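Local coordinates for proton-dependent oligopeptide transporter family protein (Xanthomonas campestris, PDB 6EI3) that probably takes up small peptides across the membrane by coupling their transport to proton movement, and was crystallised in an auto-inhibited state, at residues T267-E272 with V286-R291; F420-A425 with Y497-N502. One frame throughout, in Å; residues are numbered along the deposited sequence.

Interaction 1 of 2, residues T267-E272 with V286-R291. With 78M ((2S)-2,3-dihydroxypropyl(7Z)-pentadec-7-enoate), chain O.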
loop_
_atom_site.group_PDB
_atom_site.type_symbol
_atom_site.label_atom_id
_atom_site.label_comp_id
_atom_site.label_asym_id
_atom_site.label_seq_id
_atom_site.Cartn_x
_atom_site.Cartn_y
_atom_site.Cartn_z
ATOM N N THR A 267 -23.827 0.274 8.322
ATOM C CA THR A 267 -23.977 -1.174 8.495
ATOM C C THR A 267 -23.838 -1.510 9.977
ATOM O O THR A 267 -24.598 -2.332 10.476
ATOM C CB THR A 267 -22.989 -1.936 7.605
ATOM O OG1 THR A 267 -23.240 -1.587 6.243
ATOM C CG2 THR A 267 -23.080 -3.456 7.773
ATOM N N TRP A 268 -22.888 -0.847 10.678
ATOM C CA TRP A 268 -22.641 -1.005 12.116
ATOM C C TRP A 268 -23.908 -0.680 12.925
ATOM O O TRP A 268 -24.201 -1.368 13.902
ATOM C CB TRP A 268 -21.461 -0.115 12.572
ATOM C CG TRP A 268 -21.144 -0.248 14.035
ATOM C CD1 TRP A 268 -21.605 0.539 15.050
ATOM C CD2 TRP A 268 -20.352 -1.274 14.650
ATOM N NE1 TRP A 268 -21.148 0.068 16.258
ATOM C CE2 TRP A 268 -20.366 -1.037 16.042
ATOM C CE3 TRP A 268 -19.606 -2.358 14.155
ATOM C CZ2 TRP A 268 -19.670 -1.849 16.948
ATOM C CZ3 TRP A 268 -18.899 -3.148 15.053
ATOM C CH2 TRP A 268 -18.963 -2.911 16.434
ATOM N N TRP A 269 -24.643 0.362 12.507
ATOM C CA TRP A 269 -25.879 0.845 13.131
ATOM C C TRP A 269 -27.002 -0.197 13.128
ATOM O O TRP A 269 -27.701 -0.337 14.132
ATOM C CB TRP A 269 -26.386 2.088 12.379
ATOM C CG TRP A 269 -26.030 3.414 12.978
ATOM C CD1 TRP A 269 -24.871 4.109 12.793
ATOM C CD2 TRP A 269 -26.895 4.268 13.733
ATOM N NE1 TRP A 269 -24.944 5.330 13.424
ATOM C CE2 TRP A 269 -26.175 5.454 14.011
ATOM C CE3 TRP A 269 -28.199 4.136 14.237
ATOM C CZ2 TRP A 269 -26.720 6.503 14.763
ATOM C CZ3 TRP A 269 -28.733 5.175 14.981
ATOM C CH2 TRP A 269 -27.996 6.339 15.240
ATOM N N GLN A 270 -27.197 -0.889 11.986
ATOM C CA GLN A 270 -28.292 -1.833 11.751
ATOM C C GLN A 270 -27.865 -3.294 11.556
ATOM O O GLN A 270 -28.665 -4.082 11.052
ATOM C CB GLN A 270 -29.070 -1.388 10.493
ATOM C CG GLN A 270 -29.790 -0.058 10.585
ATOM C CD GLN A 270 -30.393 0.395 9.266
ATOM O OE1 GLN A 270 -30.595 1.582 9.053
ATOM N NE2 GLN A 270 -30.693 -0.519 8.344
ATOM N N LEU A 271 -26.628 -3.665 11.931
ATOM C CA LEU A 271 -26.126 -5.028 11.736
ATOM C C LEU A 271 -26.944 -6.096 12.481
ATOM O O LEU A 271 -27.092 -7.210 11.966
ATOM C CB LEU A 271 -24.624 -5.127 12.068
ATOM C CG LEU A 271 -23.943 -6.460 11.804
ATOM C CD1 LEU A 271 -24.079 -6.903 10.348
ATOM C CD2 LEU A 271 -22.520 -6.405 12.208
ATOM N N GLU A 272 -27.498 -5.755 13.654
ATOM C CA GLU A 272 -28.325 -6.691 14.424
ATOM C C GLU A 272 -29.610 -7.106 13.688
ATOM O O GLU A 272 -30.116 -8.191 13.953
ATOM C CB GLU A 272 -28.628 -6.166 15.841
ATOM C CG GLU A 272 -27.407 -6.134 16.754
ATOM C CD GLU A 272 -26.700 -7.458 16.978
ATOM O OE1 GLU A 272 -27.358 -8.417 17.441
ATOM O OE2 GLU A 272 -25.482 -7.536 16.697
ATOM N N VAL A 286 -19.210 -10.237 10.180
ATOM C CA VAL A 286 -19.277 -8.905 9.577
ATOM C C VAL A 286 -18.982 -7.852 10.660
ATOM O O VAL A 286 -18.338 -6.854 10.354
ATOM C CB VAL A 286 -20.610 -8.670 8.789
ATOM C CG1 VAL A 286 -20.773 -7.214 8.352
ATOM C CG2 VAL A 286 -20.688 -9.597 7.577
ATOM N N ARG A 287 -19.425 -8.092 11.926
ATOM C CA ARG A 287 -19.126 -7.212 13.069
ATOM C C ARG A 287 -17.606 -7.154 13.294
ATOM O O ARG A 287 -17.057 -6.067 13.499
ATOM C CB ARG A 287 -19.830 -7.695 14.353
ATOM C CG ARG A 287 -19.801 -6.641 15.454
ATOM C CD ARG A 287 -20.844 -6.831 16.546
ATOM N NE ARG A 287 -22.226 -6.636 16.093
ATOM C CZ ARG A 287 -22.815 -5.455 15.918
ATOM N NH1 ARG A 287 -22.135 -4.330 16.105
ATOM N NH2 ARG A 287 -24.080 -5.390 15.530
ATOM N N ALA A 288 -16.943 -8.330 13.249
ATOM C CA ALA A 288 -15.502 -8.471 13.403
ATOM C C ALA A 288 -14.773 -7.726 12.267
ATOM O O ALA A 288 -13.808 -7.006 12.538
ATOM C CB ALA A 288 -15.131 -9.945 13.403
ATOM N N LEU A 289 -15.270 -7.852 11.011
ATOM C CA LEU A 289 -14.721 -7.173 9.827
ATOM C C LEU A 289 -14.790 -5.650 9.971
ATOM O O LEU A 289 -13.853 -4.967 9.568
ATOM C CB LEU A 289 -15.478 -7.597 8.547
ATOM C CG LEU A 289 -14.745 -8.401 7.459
ATOM C CD1 LEU A 289 -13.358 -7.834 7.133
ATOM C CD2 LEU A 289 -14.693 -9.866 7.790
ATOM N N LEU A 290 -15.895 -5.118 10.530
ATOM C CA LEU A 290 -16.050 -3.675 10.742
ATOM C C LEU A 290 -15.114 -3.133 11.821
ATOM O O LEU A 290 -14.608 -2.020 11.687
ATOM C CB LEU A 290 -17.497 -3.269 10.998
ATOM C CG LEU A 290 -18.464 -3.481 9.835
ATOM C CD1 LEU A 290 -19.901 -3.294 10.295
ATOM C CD2 LEU A 290 -18.115 -2.570 8.614
ATOM N N ARG A 291 -14.847 -3.931 12.862
ATOM C CA ARG A 291 -13.881 -3.570 13.900
ATOM C C ARG A 291 -12.481 -3.507 13.290
ATOM O O ARG A 291 -11.715 -2.609 13.624
ATOM C CB ARG A 291 -13.920 -4.576 15.053
ATOM C CG ARG A 291 -15.158 -4.442 15.909
ATOM C CD ARG A 291 -14.958 -5.207 17.193
ATOM N NE ARG A 291 -16.218 -5.465 17.887
ATOM C CZ ARG A 291 -16.878 -6.614 17.828
ATOM N NH1 ARG A 291 -16.411 -7.622 17.098
ATOM N NH2 ARG A 291 -18.007 -6.770 18.507
HETATM O O21 78M O . -15.483 -0.503 17.400
HETATM C C20 78M O . -16.218 -0.734 16.210
HETATM C C18 78M O . -16.534 0.562 15.501
HETATM O O19 78M O . -17.280 1.425 16.363
HETATM C C17 78M O . -17.293 0.346 14.216
HETATM O O2 78M O . -17.125 1.561 13.447
HETATM C C1 78M O . -17.435 1.531 12.145
HETATM O O1 78M O . -17.997 0.612 11.605
HETATM C C2 78M O . -16.981 2.780 11.449
HETATM C C3 78M O . -15.946 2.519 10.362
HETATM C C4 78M O . -14.842 3.566 10.329
HETATM C C5 78M O . -14.795 4.407 9.063
HETATM C C6 78M O . -14.121 3.730 7.863
HETATM C C7 78M O . -12.747 4.260 7.609
HETATM C C8 78M O . -12.363 5.010 6.590
HETATM C C9 78M O . -10.977 5.538 6.355
HETATM C C10 78M O . -10.773 6.892 7.041
HETATM C C11 78M O . -9.482 7.015 7.831
HETATM C C12 78M O . -9.599 7.943 9.034
HETATM C C13 78M O . -8.391 7.978 9.961
HETATM C C15 78M O . -6.221 9.101 10.552
HETATM C C14 78M O . -7.244 8.849 9.481
#

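Interaction 2 of 2, residues F420-A425 with Y497-N502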
loop_
_atom_site.group_PDB
_atom_site.type_symbol
_atom_site.label_atom_id
_atom_site.label_comp_id
_atom_site.label_asym_id
_atom_site.label_seq_id
_atom_site.Cartn_x
_atom_site.Cartn_y
_atom_site.Cartn_z
ATOM N N PHE A 420 -3.020 -10.126 12.063
ATOM C CA PHE A 420 -3.978 -9.817 13.122
ATOM C C PHE A 420 -5.397 -9.845 12.550
ATOM O O PHE A 420 -6.281 -10.456 13.133
ATOM C CB PHE A 420 -3.676 -8.440 13.756
ATOM C CG PHE A 420 -4.838 -7.871 14.534
ATOM C CD1 PHE A 420 -5.088 -8.278 15.837
ATOM C CD2 PHE A 420 -5.711 -6.965 13.947
ATOM C CE1 PHE A 420 -6.169 -7.760 16.553
ATOM C CE2 PHE A 420 -6.805 -6.465 14.661
ATOM C CZ PHE A 420 -7.029 -6.875 15.957
ATOM N N ALA A 421 -5.622 -9.168 11.421
ATOM C CA ALA A 421 -6.964 -9.111 10.845
ATOM C C ALA A 421 -7.481 -10.500 10.443
ATOM O O ALA A 421 -8.637 -10.814 10.720
ATOM C CB ALA A 421 -6.985 -8.165 9.674
ATOM N N TYR A 422 -6.594 -11.358 9.893
ATOM C CA TYR A 422 -6.946 -12.725 9.504
ATOM C C TYR A 422 -7.400 -13.552 10.712
ATOM O O TYR A 422 -8.402 -14.248 10.614
ATOM C CB TYR A 422 -5.773 -13.417 8.793
ATOM C CG TYR A 422 -5.568 -13.009 7.345
ATOM C CD1 TYR A 422 -6.648 -12.647 6.539
ATOM C CD2 TYR A 422 -4.310 -13.072 6.755
ATOM C CE1 TYR A 422 -6.473 -12.320 5.195
ATOM C CE2 TYR A 422 -4.119 -12.725 5.417
ATOM C CZ TYR A 422 -5.208 -12.365 4.637
ATOM O OH TYR A 422 -5.030 -12.045 3.312
ATOM N N SER A 423 -6.685 -13.439 11.850
ATOM C CA SER A 423 -6.981 -14.139 13.099
ATOM C C SER A 423 -8.338 -13.758 13.699
ATOM O O SER A 423 -8.899 -14.550 14.436
ATOM C CB SER A 423 -5.875 -13.871 14.117
ATOM O OG SER A 423 -6.034 -12.599 14.726
ATOM N N GLN A 424 -8.847 -12.545 13.414
ATOM C CA GLN A 424 -10.101 -11.991 13.977
ATOM C C GLN A 424 -11.308 -12.116 13.058
ATOM O O GLN A 424 -12.428 -12.142 13.523
ATOM C CB GLN A 424 -9.916 -10.492 14.351
ATOM C CG GLN A 424 -8.714 -10.199 15.253
ATOM C CD GLN A 424 -8.896 -10.830 16.612
ATOM O OE1 GLN A 424 -9.814 -10.493 17.361
ATOM N NE2 GLN A 424 -8.065 -11.804 16.926
ATOM N N ALA A 425 -11.094 -12.108 11.767
ATOM C CA ALA A 425 -12.189 -12.176 10.802
ATOM C C ALA A 425 -12.427 -13.641 10.386
ATOM O O ALA A 425 -11.517 -14.458 10.557
ATOM C CB ALA A 425 -11.825 -11.331 9.590
ATOM N N TYR A 497 -10.281 -3.053 22.583
ATOM C CA TYR A 497 -10.509 -4.154 21.660
ATOM C C TYR A 497 -10.473 -5.509 22.375
ATOM O O TYR A 497 -9.540 -5.787 23.107
ATOM C CB TYR A 497 -9.530 -4.124 20.478
ATOM C CG TYR A 497 -9.864 -5.170 19.438
ATOM C CD1 TYR A 497 -10.845 -4.938 18.479
ATOM C CD2 TYR A 497 -9.230 -6.414 19.439
ATOM C CE1 TYR A 497 -11.165 -5.902 17.528
ATOM C CE2 TYR A 497 -9.556 -7.391 18.504
ATOM C CZ TYR A 497 -10.535 -7.135 17.560
ATOM O OH TYR A 497 -10.875 -8.092 16.648
ATOM N N ARG A 498 -11.489 -6.332 22.169
ATOM C CA ARG A 498 -11.534 -7.679 22.726
ATOM C C ARG A 498 -11.057 -8.706 21.668
ATOM O O ARG A 498 -11.710 -8.890 20.634
ATOM C CB ARG A 498 -12.934 -7.988 23.252
ATOM C CG ARG A 498 -13.103 -9.392 23.826
ATOM C CD ARG A 498 -14.205 -9.458 24.876
ATOM N NE ARG A 498 -15.515 -9.028 24.379
ATOM C CZ ARG A 498 -16.331 -9.776 23.642
ATOM N NH1 ARG A 498 -15.970 -10.998 23.268
ATOM N NH2 ARG A 498 -17.507 -9.299 23.256
ATOM N N MET A 499 -9.913 -9.362 21.927
ATOM C CA MET A 499 -9.381 -10.397 21.034
ATOM C C MET A 499 -10.355 -11.608 21.032
ATOM O O MET A 499 -10.697 -12.115 22.094
ATOM C CB MET A 499 -7.989 -10.875 21.511
ATOM C CG MET A 499 -6.897 -9.811 21.458
ATOM S SD MET A 499 -6.501 -9.285 19.799
ATOM C CE MET A 499 -5.521 -10.693 19.186
ATOM N N VAL A 500 -10.827 -12.015 19.846
ATOM C CA VAL A 500 -11.700 -13.186 19.639
ATOM C C VAL A 500 -11.114 -13.899 18.405
ATOM O O VAL A 500 -11.441 -13.563 17.274
ATOM C CB VAL A 500 -13.229 -12.892 19.509
ATOM C CG1 VAL A 500 -14.031 -14.208 19.430
ATOM C CG2 VAL A 500 -13.752 -12.055 20.688
ATOM N N ASP A 501 -10.166 -14.802 18.645
ATOM C CA ASP A 501 -9.454 -15.548 17.608
ATOM C C ASP A 501 -10.333 -16.536 16.855
ATOM O O ASP A 501 -11.311 -17.021 17.411
ATOM C CB ASP A 501 -8.263 -16.297 18.225
ATOM C CG ASP A 501 -7.127 -16.416 17.243
ATOM O OD1 ASP A 501 -7.125 -17.387 16.453
ATOM O OD2 ASP A 501 -6.264 -15.523 17.235
ATOM N N ASN A 502 -9.984 -16.841 15.589
ATOM C CA ASN A 502 -10.765 -17.836 14.831
ATOM C C ASN A 502 -10.179 -19.260 14.978
ATOM O O ASN A 502 -10.839 -20.233 14.643
ATOM C CB ASN A 502 -10.911 -17.430 13.363
ATOM C CG ASN A 502 -9.638 -17.153 12.634
ATOM O OD1 ASN A 502 -8.548 -17.647 12.958
ATOM N ND2 ASN A 502 -9.773 -16.377 11.586
HETATM O O HOH W 1 -12.990 -11.688 16.134
#

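Interaction 1 of 2, residues T267-E272 with V286-R291
This is helix packing in a major facilitator protein of the POT family: the last part of helix 248-270, which probably belongs to the extra helical pair that bacterial POT transporters usually carry between their two six-helix bundles, and the 3-10 residues Leu271 and Glu272 that follow pack on helix 281-306, by family topology the first helix of the second bundle. CA atoms come closest at Trp268 and Arg287, 7.2 Å apart. Trp268, with chi1 t and chi2 near -94°, swings its indole across to the second helix. Arg287 runs out extended through chi1 and chi2, then bends at chi3 (m), which brings its guanidinium over one indole face: CZ sits 4.6 Å from the centroid of the six-membered ring of Trp268, 10° off the normal, a cation-pi contact. The opposite face takes the lipid 78M, with C17 3.5 Å from CD2 of Trp268, and the lipid is also hydrogen-bonded to Tyr493. Deeper in, Leu271 (t, p) places CD1 3.9 Å from CG1 of Val286, while Leu290 packs its CB 3.9 Å from CE3 of Trp268. CG2 of Thr267 lies 4.1 Å from CD1 of Leu290, while the Thr267 hydroxyl bonds the carbonyl of Ile263. Glu272, bent at chi1 and chi2 (both m), also pairs with Arg275 through OE1; its OE2 closes a salt bridge with a 2.8 Å hydrogen bond from NH2 of Arg287.

Interaction 2 of 2, residues F420-A425 with Y497-N502
Residues 420-424 form the last turn of helix 400-424, and Ala425 is the first to leave helical angles. The partner, 497-502, is a largely extended tail piece without regular structure, laid across that helix end; CA atoms of Gln424 and Asp501 come within 5.1 Å. The tail leaving helix 471-495 is thus tied to the carbonyl end of helix 400-424, within what is by family topology the second bundle of the major facilitator fold. N of Asn502 gives a hydrogen bond to O of Ser423 (2.8 Å), and ND2 of Asn502 reaches O of Ala425 (2.8 Å) and, weakly, O of Tyr422 (2.7 Å). A water bridges O of Gln424 and O of Val500. Gln424, folded back with chi1 and chi2 both m, accepts at OE1 from OH of Tyr497 (2.7 Å) and from N of Val500 (3.1 Å), while its NE2 donates to OG of Ser423 (3.1 Å), which in turn bonds O of Phe420. Beside this polar set, Phe420 and Tyr497 form an offset edge-to-face pair, centroids 5.5 Å apart and planes at 63°, with the edge of Phe420 toward Tyr497, and Met499 makes a Met-aromatic contact, SD 3.6 Å from CE1 of Phe420. Phe420 and Tyr497 pack on Leu364 of helix 363-389, Tyr422 touches helix 430-456, and Ala421 rests on Val292 and Phe296 of helix 281-306.

Both interactions sit on the same side of the molecule, centres about 14 Å apart, and helix 281-306 lies between helix 248-270 and the end of helix 400-424. Its residues in interaction 1 also touch interaction 2: CB of Ala288 is 3.5 Å from O of Gln424, CD2 of Leu289 3.7 Å from CB of Ala425, and CD of Arg291 3.9 Å from CE1 of Tyr497. Each is partly buried. Interaction 1 has an apolar interior, with charge, cation-pi and lipid contacts toward the outside, and a single cross-segment hydrogen bond. Interaction 2 instead joins a tail to a helix, so carbonyls at the end of the helix and a buried glutamine supply a network of hydrogen bonds, with aromatic and sulfur packing at its flank.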